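Local coordinates for phenylacetic acid degradation-related protein (Ralstonia eutropha JMP134, PDB 2PIM) that probably hydrolyses the thioester bond of acyl-CoA substrates, as a hotdog-fold member of the PaaI-like thioesterase family, at residues F92-Q97 against D124-A129. Numbering follows the deposited sequence.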
# COMPACT_ATOMS: atom_id res chain seq x y z
N PHE A 92 8.47 -0.23 7.46
CA PHE A 92 9.39 -0.59 6.41
C PHE A 92 10.76 -0.71 7.04
O PHE A 92 11.27 0.26 7.54
CB PHE A 92 9.41 0.50 5.32
CG PHE A 92 8.05 0.78 4.74
CD1 PHE A 92 7.36 -0.22 4.08
CD2 PHE A 92 7.45 2.02 4.89
CE1 PHE A 92 6.10 0.00 3.58
CE2 PHE A 92 6.17 2.26 4.37
CZ PHE A 92 5.50 1.23 3.73
N LEU A 93 11.32 -1.91 6.96
CA LEU A 93 12.39 -2.33 7.80
C LEU A 93 13.66 -2.43 6.98
O LEU A 93 14.71 -1.95 7.41
CB LEU A 93 12.02 -3.71 8.36
CG LEU A 93 11.41 -3.83 9.77
CD1 LEU A 93 10.34 -2.85 10.07
CD2 LEU A 93 10.89 -5.24 9.99
N ARG A 94 13.54 -3.10 5.82
CA ARG A 94 14.64 -3.33 4.89
C ARG A 94 14.16 -3.22 3.46
O ARG A 94 13.01 -3.55 3.18
CB ARG A 94 15.23 -4.73 5.05
CG ARG A 94 15.68 -5.05 6.42
CD ARG A 94 16.18 -6.48 6.54
NE ARG A 94 16.85 -6.64 7.83
CZ ARG A 94 16.24 -6.90 8.99
NH1 ARG A 94 14.92 -7.06 9.05
NH2 ARG A 94 16.96 -7.01 10.10
N PRO A 95 15.05 -2.82 2.55
CA PRO A 95 14.69 -2.72 1.14
C PRO A 95 14.45 -4.09 0.48
O PRO A 95 15.10 -5.08 0.83
CB PRO A 95 15.90 -1.99 0.52
CG PRO A 95 17.02 -2.33 1.40
CD PRO A 95 16.47 -2.45 2.78
N ALA A 96 13.46 -4.14 -0.40
CA ALA A 96 13.14 -5.32 -1.17
C ALA A 96 13.56 -5.09 -2.62
O ALA A 96 13.65 -3.95 -3.08
CB ALA A 96 11.66 -5.63 -1.09
N GLN A 97 13.79 -6.18 -3.33
CA GLN A 97 14.15 -6.13 -4.73
C GLN A 97 13.03 -6.82 -5.49
O GLN A 97 12.20 -7.52 -4.90
CB GLN A 97 15.48 -6.84 -4.95
CG GLN A 97 16.52 -6.69 -3.82
CD GLN A 97 16.93 -5.24 -3.56
OE1 GLN A 97 16.83 -4.39 -4.43
NE2 GLN A 97 17.41 -4.97 -2.34
N ASP A 124 14.35 -13.21 0.73
CA ASP A 124 15.67 -13.82 0.94
C ASP A 124 15.99 -14.05 2.41
O ASP A 124 17.14 -13.86 2.86
CB ASP A 124 16.78 -13.01 0.24
CG ASP A 124 16.56 -12.87 -1.28
OD1 ASP A 124 15.86 -13.71 -1.90
OD2 ASP A 124 17.11 -11.90 -1.86
N GLY A 125 14.98 -14.45 3.16
CA GLY A 125 15.18 -14.81 4.55
C GLY A 125 15.26 -13.66 5.52
O GLY A 125 15.59 -13.90 6.68
N LYS A 126 14.97 -12.43 5.07
CA LYS A 126 14.91 -11.25 5.96
C LYS A 126 13.58 -10.56 5.87
O LYS A 126 12.99 -10.51 4.81
CB LYS A 126 16.00 -10.23 5.62
CG LYS A 126 17.41 -10.80 5.65
CD LYS A 126 18.45 -9.70 5.50
CE LYS A 126 19.71 -10.25 4.85
NZ LYS A 126 20.94 -9.53 5.30
N LEU A 127 13.12 -10.03 7.00
CA LEU A 127 11.90 -9.22 7.06
C LEU A 127 12.13 -7.94 6.34
O LEU A 127 13.04 -7.22 6.70
CB LEU A 127 11.55 -8.80 8.47
CG LEU A 127 10.60 -9.63 9.29
CD1 LEU A 127 10.47 -8.97 10.67
CD2 LEU A 127 9.27 -9.72 8.62
N VAL A 128 11.29 -7.62 5.36
CA VAL A 128 11.40 -6.32 4.72
C VAL A 128 10.39 -5.29 5.27
O VAL A 128 10.68 -4.08 5.32
CB VAL A 128 11.36 -6.44 3.19
CG1 VAL A 128 12.57 -7.26 2.72
CG2 VAL A 128 10.10 -7.08 2.69
N ALA A 129 9.22 -5.76 5.68
CA ALA A 129 8.20 -4.89 6.15
C ALA A 129 7.24 -5.65 7.05
O ALA A 129 7.08 -6.86 6.90
CB ALA A 129 7.43 -4.28 4.97
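The guanidinium of Arg94 meets the carbonyl of Leu127 edge-on. NH1 donates to Leu127 O at 3.0 Å with an N-H...O angle of 167°, and the bond lies in the planes of both groups, on a lone pair of the oxygen. The CD of Lys126 approaches the same guanidinium obliquely. The Phe92 ring is also met obliquely, by the Ala129 methyl, with CD1 4.2 Å from CB.

Arg94 CG lies beside its own backbone N (chi1 -55°), and the chain runs extended to NE. This brings its CG and CD alongside Leu127 O. The Arg94 and Lys126 side chains cross at about a right angle, with Arg94 CD 3.9 Å from Lys126 CB. Leu93 and Leu127 lie side by side, CD2 to CD1 at 3.8 Å. Val128 CG1 meets Ala96 CB at 4.2 Å; both residues are buried, and Ala96 also packs on Leu61 of helix 58-75.

Val128 O accepts two backbone bonds, from Leu93 N at 2.8 Å and Arg94 N at 3.1 Å. Both donors are tilted out of the carbonyl plane, to the same face. Phe92 and Ala129 form an antiparallel non-hydrogen-bonded pair. Val128 and Ala129 both face Leu121, a classic beta bulge.

The contact ties the loop after strand 84-92 to the start of strand 126-136 in the hotdog sheet. Across this contact, two successive carbonyls, of Leu127 and Val128, take three N-H donors. The arginine bond is charge-assisted but not a salt bridge. Arg94 NE and Lys126 NZ, 5.6 Å apart, would probably repel weakly; the Lys126 chain leads its ammonium away.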